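Local structure of putative glucoamylase (Bacteroides caccae ATCC 43185, 4QT9) at residues W177-G182 / H221-A226; E137-M142 / Y212-A217; C208-I213 / L269-V274; Q254-E257 / F262-Q265. The protein is a putative glucoamylase with an alpha/alpha toroid fold, and so probably hydrolyses glycosidic bonds in glucose-containing carbohydrates. One frame throughout, in Å; residues are numbered along the deposited sequence.

Contact 1. Residues W177-G182 / H221-A226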
# COMPACT_ATOMS: atom_id res chain seq x y z
N TRP A 177 -11.98 -19.41 0.52
CA TRP A 177 -12.67 -19.49 1.82
C TRP A 177 -13.42 -18.18 2.13
O TRP A 177 -14.51 -18.22 2.68
CB TRP A 177 -11.67 -19.78 2.96
CG TRP A 177 -12.29 -19.69 4.32
CD1 TRP A 177 -12.30 -18.59 5.13
CD2 TRP A 177 -13.16 -20.65 4.93
NE1 TRP A 177 -13.08 -18.84 6.24
CE2 TRP A 177 -13.59 -20.11 6.16
CE3 TRP A 177 -13.56 -21.95 4.58
CZ2 TRP A 177 -14.41 -20.82 7.04
CZ3 TRP A 177 -14.36 -22.67 5.47
CH2 TRP A 177 -14.79 -22.09 6.67
N TYR A 178 -12.82 -17.03 1.81
CA TYR A 178 -13.33 -15.71 2.12
C TYR A 178 -14.51 -15.30 1.23
O TYR A 178 -14.99 -14.19 1.34
CB TYR A 178 -12.17 -14.71 2.09
CG TYR A 178 -11.27 -14.85 3.31
CD1 TYR A 178 -10.36 -15.90 3.42
CD2 TYR A 178 -11.36 -13.96 4.38
CE1 TYR A 178 -9.59 -16.08 4.57
CE2 TYR A 178 -10.59 -14.12 5.53
CZ TYR A 178 -9.73 -15.21 5.63
OH TYR A 178 -8.95 -15.39 6.75
N ARG A 179 -15.06 -16.24 0.42
CA ARG A 179 -16.27 -16.03 -0.35
C ARG A 179 -17.47 -16.39 0.54
O ARG A 179 -18.61 -16.33 0.06
CB ARG A 179 -16.30 -16.88 -1.62
CG ARG A 179 -15.27 -16.55 -2.70
CD ARG A 179 -15.28 -17.65 -3.75
NE ARG A 179 -16.57 -17.75 -4.45
CZ ARG A 179 -16.97 -18.80 -5.15
NH1 ARG A 179 -16.20 -19.88 -5.22
NH2 ARG A 179 -18.14 -18.79 -5.77
N LYS A 180 -17.21 -16.85 1.80
CA LYS A 180 -18.23 -17.21 2.80
C LYS A 180 -19.22 -18.24 2.22
O LYS A 180 -20.38 -17.93 1.97
CB LYS A 180 -18.96 -15.93 3.30
CG LYS A 180 -19.97 -16.15 4.42
CD LYS A 180 -20.64 -14.83 4.82
CE LYS A 180 -21.84 -15.09 5.69
NZ LYS A 180 -22.43 -13.83 6.19
N GLY A 181 -18.73 -19.45 1.96
CA GLY A 181 -19.55 -20.53 1.41
C GLY A 181 -19.96 -20.39 -0.05
O GLY A 181 -21.03 -20.88 -0.42
N GLY A 182 -19.11 -19.81 -0.89
CA GLY A 182 -19.35 -19.74 -2.33
C GLY A 182 -20.11 -18.53 -2.88
O GLY A 182 -20.63 -18.60 -3.99
N HIS A 221 -6.13 -21.94 -4.61
CA HIS A 221 -7.43 -21.58 -4.06
C HIS A 221 -8.00 -20.36 -4.76
O HIS A 221 -8.59 -19.48 -4.12
CB HIS A 221 -7.31 -21.34 -2.55
CG HIS A 221 -6.78 -22.52 -1.79
ND1 HIS A 221 -7.56 -23.63 -1.52
CD2 HIS A 221 -5.56 -22.71 -1.23
CE1 HIS A 221 -6.79 -24.47 -0.85
NE2 HIS A 221 -5.57 -23.96 -0.66
N GLY A 222 -7.81 -20.32 -6.08
CA GLY A 222 -8.29 -19.25 -6.95
C GLY A 222 -9.81 -19.15 -6.98
O GLY A 222 -10.50 -20.16 -6.81
N VAL A 223 -10.33 -17.94 -7.17
CA VAL A 223 -11.76 -17.75 -7.19
C VAL A 223 -12.29 -17.67 -8.64
O VAL A 223 -11.55 -17.24 -9.53
CB VAL A 223 -12.17 -16.50 -6.36
CG1 VAL A 223 -11.70 -16.62 -4.92
CG2 VAL A 223 -11.69 -15.21 -7.01
N PRO A 224 -13.59 -18.01 -8.87
CA PRO A 224 -14.18 -17.81 -10.22
C PRO A 224 -14.17 -16.34 -10.64
O PRO A 224 -14.21 -15.47 -9.77
CB PRO A 224 -15.62 -18.29 -10.06
CG PRO A 224 -15.70 -18.98 -8.77
CD PRO A 224 -14.59 -18.52 -7.90
N ALA A 225 -14.19 -16.04 -11.97
CA ALA A 225 -14.23 -14.65 -12.46
C ALA A 225 -15.48 -13.93 -11.98
O ALA A 225 -15.43 -12.72 -11.77
CB ALA A 225 -14.15 -14.60 -13.96
N ALA A 226 -16.59 -14.67 -11.75
CA ALA A 226 -17.87 -14.11 -11.27
C ALA A 226 -17.68 -13.34 -9.95
O ALA A 226 -18.37 -12.35 -9.70
CB ALA A 226 -18.90 -15.21 -11.10

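Contact 2. Residues E137-M142 / Y212-A217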
# COMPACT_ATOMS: atom_id res chain seq x y z
N GLU A 137 -5.25 -6.86 3.84
CA GLU A 137 -3.89 -6.79 4.35
C GLU A 137 -3.05 -7.96 3.83
O GLU A 137 -1.87 -7.77 3.48
CB GLU A 137 -3.94 -6.78 5.88
CG GLU A 137 -4.33 -5.42 6.43
CD GLU A 137 -3.16 -4.47 6.56
OE1 GLU A 137 -2.35 -4.65 7.51
OE2 GLU A 137 -3.03 -3.57 5.70
N THR A 138 -3.66 -9.15 3.69
CA THR A 138 -3.00 -10.34 3.12
C THR A 138 -2.59 -10.07 1.65
O THR A 138 -1.48 -10.42 1.24
CB THR A 138 -3.92 -11.56 3.24
OG1 THR A 138 -4.17 -11.81 4.61
CG2 THR A 138 -3.33 -12.81 2.59
N ALA A 139 -3.47 -9.39 0.91
CA ALA A 139 -3.24 -9.07 -0.50
C ALA A 139 -2.04 -8.12 -0.66
O ALA A 139 -1.21 -8.35 -1.55
CB ALA A 139 -4.48 -8.47 -1.09
N PHE A 140 -1.93 -7.08 0.19
CA PHE A 140 -0.81 -6.13 0.20
C PHE A 140 0.50 -6.84 0.59
O PHE A 140 1.52 -6.57 -0.00
CB PHE A 140 -1.09 -4.93 1.12
CG PHE A 140 -2.25 -4.08 0.64
CD1 PHE A 140 -2.44 -3.83 -0.72
CD2 PHE A 140 -3.16 -3.55 1.54
CE1 PHE A 140 -3.53 -3.08 -1.16
CE2 PHE A 140 -4.24 -2.78 1.09
CZ PHE A 140 -4.43 -2.56 -0.26
N LEU A 141 0.45 -7.79 1.49
CA LEU A 141 1.65 -8.58 1.82
C LEU A 141 2.06 -9.47 0.65
O LEU A 141 3.25 -9.55 0.32
CB LEU A 141 1.40 -9.42 3.09
CG LEU A 141 2.52 -10.35 3.60
CD1 LEU A 141 3.82 -9.57 4.00
CD2 LEU A 141 2.06 -11.10 4.82
N MSE A 142 1.06 -10.14 0.02
CA MSE A 142 1.35 -11.07 -1.08
C MSE A 142 1.85 -10.33 -2.31
O MSE A 142 2.74 -10.84 -2.98
CB MSE A 142 0.12 -11.93 -1.43
CG MSE A 142 -0.17 -13.00 -0.40
SE MSE A 142 1.28 -14.27 -0.24
CE MSE A 142 2.17 -14.16 -1.97
N TYR A 212 -8.70 -8.81 -5.33
CA TYR A 212 -9.47 -9.59 -6.31
C TYR A 212 -8.56 -10.13 -7.41
O TYR A 212 -8.81 -11.22 -7.89
CB TYR A 212 -10.57 -8.71 -6.96
CG TYR A 212 -11.83 -8.66 -6.13
CD1 TYR A 212 -12.82 -9.62 -6.27
CD2 TYR A 212 -12.02 -7.67 -5.18
CE1 TYR A 212 -13.96 -9.61 -5.48
CE2 TYR A 212 -13.15 -7.65 -4.36
CZ TYR A 212 -14.11 -8.63 -4.51
OH TYR A 212 -15.26 -8.61 -3.75
N ILE A 213 -7.53 -9.36 -7.85
CA ILE A 213 -6.61 -9.85 -8.91
C ILE A 213 -5.83 -11.08 -8.36
O ILE A 213 -5.78 -12.11 -9.04
CB ILE A 213 -5.69 -8.73 -9.47
CG1 ILE A 213 -6.51 -7.77 -10.38
CG2 ILE A 213 -4.47 -9.31 -10.23
CD1 ILE A 213 -6.04 -6.41 -10.37
N LEU A 214 -5.28 -10.99 -7.13
CA LEU A 214 -4.54 -12.12 -6.50
C LEU A 214 -5.47 -13.29 -6.17
O LEU A 214 -5.07 -14.44 -6.33
CB LEU A 214 -3.81 -11.64 -5.25
CG LEU A 214 -2.67 -10.66 -5.51
CD1 LEU A 214 -2.15 -10.12 -4.21
CD2 LEU A 214 -1.55 -11.31 -6.35
N ALA A 215 -6.73 -13.01 -5.77
CA ALA A 215 -7.72 -14.06 -5.52
C ALA A 215 -7.96 -14.88 -6.78
O ALA A 215 -8.02 -16.09 -6.70
CB ALA A 215 -9.02 -13.45 -5.05
N ALA A 216 -8.00 -14.23 -7.95
CA ALA A 216 -8.18 -14.87 -9.25
C ALA A 216 -6.90 -15.55 -9.75
O ALA A 216 -6.98 -16.48 -10.53
CB ALA A 216 -8.63 -13.84 -10.27
N ALA A 217 -5.73 -15.06 -9.31
CA ALA A 217 -4.40 -15.56 -9.70
C ALA A 217 -3.97 -16.83 -8.95
O ALA A 217 -3.06 -17.53 -9.42
CB ALA A 217 -3.37 -14.47 -9.45

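Contact 3. Residues C208-I213 / L269-V274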
# COMPACT_ATOMS: atom_id res chain seq x y z
N CYS A 208 -8.75 -1.75 -2.53
CA CYS A 208 -8.65 -3.23 -2.48
C CYS A 208 -8.64 -3.98 -3.82
O CYS A 208 -8.77 -5.19 -3.75
CB CYS A 208 -9.74 -3.79 -1.57
SG CYS A 208 -9.87 -2.94 0.03
N MSE A 209 -8.47 -3.34 -5.00
CA MSE A 209 -8.54 -4.06 -6.27
C MSE A 209 -7.55 -5.26 -6.38
O MSE A 209 -7.98 -6.32 -6.82
CB MSE A 209 -8.37 -3.13 -7.49
CG MSE A 209 -8.71 -3.83 -8.83
SE MSE A 209 -8.83 -2.52 -10.27
CE MSE A 209 -6.99 -2.37 -10.70
N ILE A 210 -6.26 -5.08 -5.99
CA ILE A 210 -5.23 -6.12 -6.07
C ILE A 210 -5.65 -7.40 -5.30
O ILE A 210 -5.22 -8.50 -5.64
CB ILE A 210 -3.82 -5.57 -5.62
CG1 ILE A 210 -2.63 -6.41 -6.14
CG2 ILE A 210 -3.71 -5.37 -4.09
CD1 ILE A 210 -2.56 -6.57 -7.72
N MSE A 211 -6.52 -7.26 -4.29
CA MSE A 211 -7.01 -8.43 -3.54
C MSE A 211 -7.84 -9.37 -4.46
O MSE A 211 -7.68 -10.58 -4.38
CB MSE A 211 -7.82 -7.98 -2.31
CG MSE A 211 -8.28 -9.13 -1.44
SE MSE A 211 -9.79 -8.57 -0.36
CE MSE A 211 -10.87 -7.79 -1.71
N TYR A 212 -8.70 -8.81 -5.33
CA TYR A 212 -9.47 -9.59 -6.31
C TYR A 212 -8.56 -10.13 -7.41
O TYR A 212 -8.81 -11.22 -7.89
CB TYR A 212 -10.57 -8.71 -6.96
CG TYR A 212 -11.83 -8.66 -6.13
CD1 TYR A 212 -12.82 -9.62 -6.27
CD2 TYR A 212 -12.02 -7.67 -5.18
CE1 TYR A 212 -13.96 -9.61 -5.48
CE2 TYR A 212 -13.15 -7.65 -4.36
CZ TYR A 212 -14.11 -8.63 -4.51
OH TYR A 212 -15.26 -8.61 -3.75
N ILE A 213 -7.53 -9.36 -7.85
CA ILE A 213 -6.61 -9.85 -8.91
C ILE A 213 -5.83 -11.08 -8.36
O ILE A 213 -5.78 -12.11 -9.04
CB ILE A 213 -5.69 -8.73 -9.47
CG1 ILE A 213 -6.51 -7.77 -10.38
CG2 ILE A 213 -4.47 -9.31 -10.23
CD1 ILE A 213 -6.04 -6.41 -10.37
N LEU A 269 1.38 -0.73 -6.65
CA LEU A 269 2.81 -0.81 -6.29
C LEU A 269 3.49 -1.90 -7.11
O LEU A 269 4.61 -1.70 -7.59
CB LEU A 269 3.01 -1.05 -4.80
CG LEU A 269 2.42 -0.03 -3.81
CD1 LEU A 269 2.82 -0.42 -2.41
CD2 LEU A 269 2.96 1.34 -4.05
N GLY A 270 2.79 -3.01 -7.31
CA GLY A 270 3.25 -4.14 -8.11
C GLY A 270 2.49 -4.19 -9.42
O GLY A 270 3.08 -4.37 -10.49
N LEU A 271 1.16 -4.03 -9.33
CA LEU A 271 0.29 -3.99 -10.50
C LEU A 271 0.61 -2.71 -11.31
O LEU A 271 0.39 -1.61 -10.82
CB LEU A 271 -1.18 -4.03 -10.05
CG LEU A 271 -2.24 -4.02 -11.16
CD1 LEU A 271 -2.25 -5.32 -11.94
CD2 LEU A 271 -3.61 -3.78 -10.59
N ASP A 272 1.21 -2.86 -12.50
CA ASP A 272 1.62 -1.74 -13.34
C ASP A 272 0.37 -1.03 -13.94
O ASP A 272 -0.35 -1.63 -14.75
CB ASP A 272 2.56 -2.28 -14.44
CG ASP A 272 3.26 -1.26 -15.32
OD1 ASP A 272 2.93 -0.05 -15.23
OD2 ASP A 272 4.09 -1.68 -16.16
N PRO A 273 0.08 0.26 -13.57
CA PRO A 273 -1.13 0.91 -14.15
C PRO A 273 -0.94 1.36 -15.59
O PRO A 273 -1.95 1.58 -16.28
CB PRO A 273 -1.37 2.12 -13.24
CG PRO A 273 -0.04 2.41 -12.61
CD PRO A 273 0.78 1.13 -12.62
N VAL A 274 0.32 1.52 -16.05
CA VAL A 274 0.58 2.03 -17.40
C VAL A 274 0.02 1.07 -18.49
O VAL A 274 0.40 -0.10 -18.58
CB VAL A 274 2.07 2.39 -17.64
CG1 VAL A 274 2.28 2.95 -19.06
CG2 VAL A 274 2.57 3.39 -16.58

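Contact 4. Residues Q254-E257 / F262-Q265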
# COMPACT_ATOMS: atom_id res chain seq x y z
N GLN A 254 -16.33 4.32 -3.36
CA GLN A 254 -17.18 3.88 -2.26
C GLN A 254 -17.42 4.96 -1.20
O GLN A 254 -16.49 5.33 -0.50
CB GLN A 254 -16.58 2.63 -1.60
CG GLN A 254 -16.85 1.38 -2.43
CD GLN A 254 -18.29 0.98 -2.43
OE1 GLN A 254 -18.98 1.08 -1.42
NE2 GLN A 254 -18.78 0.46 -3.55
N GLY A 255 -18.66 5.43 -1.11
CA GLY A 255 -19.08 6.43 -0.12
C GLY A 255 -18.48 7.82 -0.24
O GLY A 255 -18.46 8.56 0.75
N THR A 256 -18.01 8.20 -1.45
CA THR A 256 -17.36 9.48 -1.72
C THR A 256 -17.34 9.82 -3.22
O THR A 256 -17.53 8.92 -4.06
CB THR A 256 -15.93 9.48 -1.12
OG1 THR A 256 -15.33 10.76 -1.35
CG2 THR A 256 -15.04 8.36 -1.65
N GLU A 257 -17.16 11.13 -3.56
CA GLU A 257 -17.03 11.55 -4.96
C GLU A 257 -15.57 11.29 -5.42
O GLU A 257 -15.33 11.12 -6.60
CB GLU A 257 -17.41 13.04 -5.15
CG GLU A 257 -18.88 13.37 -5.25
CD GLU A 257 -19.20 14.68 -5.98
OE1 GLU A 257 -19.24 15.75 -5.33
OE2 GLU A 257 -19.28 14.63 -7.23
N PHE A 262 -4.38 7.48 -1.27
CA PHE A 262 -3.77 6.14 -1.19
C PHE A 262 -4.54 5.09 -2.02
O PHE A 262 -3.96 4.08 -2.41
CB PHE A 262 -3.56 5.66 0.26
CG PHE A 262 -4.76 5.10 0.98
CD1 PHE A 262 -5.62 5.93 1.70
CD2 PHE A 262 -5.03 3.73 0.95
CE1 PHE A 262 -6.70 5.39 2.40
CE2 PHE A 262 -6.11 3.20 1.66
CZ PHE A 262 -6.94 4.02 2.36
N TRP A 263 -5.83 5.35 -2.33
CA TRP A 263 -6.67 4.45 -3.14
C TRP A 263 -6.14 4.32 -4.58
O TRP A 263 -6.45 3.36 -5.24
CB TRP A 263 -8.10 4.95 -3.19
CG TRP A 263 -8.92 4.74 -1.95
CD1 TRP A 263 -8.46 4.54 -0.68
CD2 TRP A 263 -10.34 4.87 -1.85
NE1 TRP A 263 -9.51 4.51 0.20
CE2 TRP A 263 -10.69 4.66 -0.50
CE3 TRP A 263 -11.37 5.08 -2.79
CZ2 TRP A 263 -12.02 4.66 -0.06
CZ3 TRP A 263 -12.68 5.13 -2.35
CH2 TRP A 263 -12.99 4.94 -0.99
N ALA A 264 -5.34 5.31 -5.04
CA ALA A 264 -4.71 5.34 -6.36
C ALA A 264 -3.31 4.70 -6.34
O ALA A 264 -2.68 4.59 -7.40
CB ALA A 264 -4.62 6.79 -6.83
N GLN A 265 -2.82 4.27 -5.16
CA GLN A 265 -1.45 3.83 -4.97
C GLN A 265 -1.24 2.40 -4.51
O GLN A 265 -0.39 1.75 -5.09
CB GLN A 265 -0.73 4.76 -3.96
CG GLN A 265 -0.75 6.24 -4.46
CD GLN A 265 -0.63 7.32 -3.41
OE1 GLN A 265 -0.69 7.08 -2.20
NE2 GLN A 265 -0.42 8.55 -3.88

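Contact 1. Residues W177-G182 / H221-A226
Pro224 lays its CD and CG carbons over one face of the Arg179 guanidinium, and Pro224 CD comes within 3.4 Å of Arg179 NH1. That carbon, Pro224 CD, sits toward the rim of the flat group, not over its middle. The other face is taken by the chain of Arg179's own segment, with Gly182 CA 3.7 Å above the plane, over the centre. Lower down the same side chain, Arg179 CD touches Val223 CG1 at 3.9 Å, the two side chains sliding past each other in opposite directions. A bend at chi3 (64°) turns the guanidinium aside from the line of its methylenes. In this alpha/alpha toroid protein the contact joins the loop after helix 157-172 to the lead-in of helix 225-232. The charged end is held by its own part of the chain: Asp176 makes a salt bridge to NH1, the carbonyl of Gln183 accepts from NE, and Asn184 receives a weak bond from NH2. An alanine here would remove the whole group and would probably uncover the ring of Pro224 and leave the carboxylate of Asp176 without this cation. Farther out, Val223 is anchored by backbone bonding to Ala215, and its carbonyl accepts from Lys426 NZ.

Contact 2. Residues E137-M142 / Y212-A217
Leu214 reaches helix 135-152 with a single methyl, CD1, which settles against the backbone and CB of Ala139 and the CB of Met142. The closest approach is to a backbone atom: Leu214 CD1 lies 3.3 Å from Ala139 O. Two longer contacts surround it, Leu214 CD1 to Ala139 CB at 4.2 Å and Leu214 CD1 to Met142 CB at 4.0 Å. Ala139 and Met142 stand one helical turn apart, so the methyl touches two residues of successive turns. The near-extended chi2 of Leu214 (172°) carries CD1 outward to this spot. The small side chain of Ala139 suits the close approach of the helices; in these two segments the nearest CA atoms, those of Ala139 and Leu214, are 6.9 Å apart.

The looser part is the far end of Met142, a selenomethionine. Its CB points at the other helix, but bends at chi2 and chi3 lead the selenium and CE away, and beyond CB it adds nothing to the contact. There is no solvent side to speak of, since all three touching residues are buried; Trp170 of helix 157-172 packs against Met142, Leu214 and Ala217. Toward the start of helix 209-217, Met211 continues the packing on Ala139.

No hydrogen bond or charge crosses between the segments. The two helices of the toroid rest here on shape and van der Waals contact, with no directional bond, and the leucine methyl, fitted against a carbonyl and two CB atoms, is one of the contacts that set their spacing, with Met211 on Ala139 another.

Contact 3. Residues C208-I213 / L269-V274
Met209, a selenomethionine, begins the contact by bringing its terminal CE to within 3.7 Å of Leu271 CD2. Its side chain crosses that of Leu271 at about a right angle; the chain runs extended through chi1 and chi2 and turns only at chi3 (83°), where CE swings toward the leucine. Next comes Ile210, which runs alongside Leu271 in the opposite sense and sets its CD1 3.7 Å from Leu271 CB. That same Ile210 CD1 is 4.1 Å from Leu271 CD2, so this one methyl touches both the base of the leucine and one of its ends. Ile210 is also secured through its backbone, its N being hydrogen-bonded to Ser267 OG. One turn after Met209, Ile213 supplies CD1, which meets Leu271 CD2 at 3.6 Å, again with the side chains crossing nearly perpendicular. Leu271 CD2 is thus touched by all three residues.

The loop that presents Leu271 has polar supports of its own. Gln143 OE1, from helix 135-152, accepts a hydrogen bond from Gly270 N and a weak one from Leu271 N. Just beyond, Asp272 OD1 receives Val274 N at 3.2 Å from above the carboxylate plane, forming an Asx turn. A buried loop leucine set among residues i, i+1 and i+4 is a simple helix-loop packing, here in the core of a protein with the alpha/alpha toroid fold, where helix 209-217 meets the loop before strand 276-277.

Contact 4. Residues Q254-E257 / F262-Q265
The six-membered end of the Trp263 indole is met at its edge by the backbone carbonyl of Gln254, whose O lies near the ring plane and 3.6 Å from Trp263 CH2. Beside it the Thr256 methyl comes in obliquely, CG2 standing 4.0 Å from Trp263 CH2 and 4.1 Å from Trp263 CZ3. Gln254 CB adds a more distant touch, 4.3 Å from Trp263 CH2. At the pyrrole end the neighbouring phenyl takes over: Trp263 CD1 sits 3.4 Å above the plane of the Phe262 ring, over its centre, while Phe262 CD2 lies at the indole edge.

With CG anti to the carbonyl carbon (chi1 -75°), the indole reaches across to the other segment, where backbone and methyl groups receive it without any hydrogen bond between the segments. Without the Trp263 indole, as with an alanine here, a gap would probably open between the two segments, leaving the Thr256 methyl and that face of Phe262 without the ring. The polar ends look elsewhere: Gln254 NE2 donates to Gly204 O, and Thr256 OG1 is bonded to Ala258 N. An acetate ion, probably from the crystallisation liquor, lies about 4 Å from the Trp263 side chain.

Both segments belong to the long connection between strands 247-251 and 276-277. Glu257 O is tied to His242 on strand 239-244, while Ala264 packs on Met288 and Leu291 of helix 284-301.

In the fold
Contacts 2 and 3 are the buried pair and share helix 209-217: contact 2 sets it against helix 135-152, contact 3 against the loop 269-274, and they meet where Phe140 packs on Ile210. Neither has a hydrogen bond between its segments; contact 3 is apolar throughout, while contact 2 also sets a methyl on a backbone carbonyl. Contact 1 is partly buried and farther out, its centre about 23 Å from the centre of the chain; it adjoins contact 2 through the backbone of helix 209-217, and brings in a charged group. Contact 4 lies at the surface, where an indole meets a carbonyl and a methyl; its sequence runs on into that of contact 3, yet their centres are about 14 Å apart.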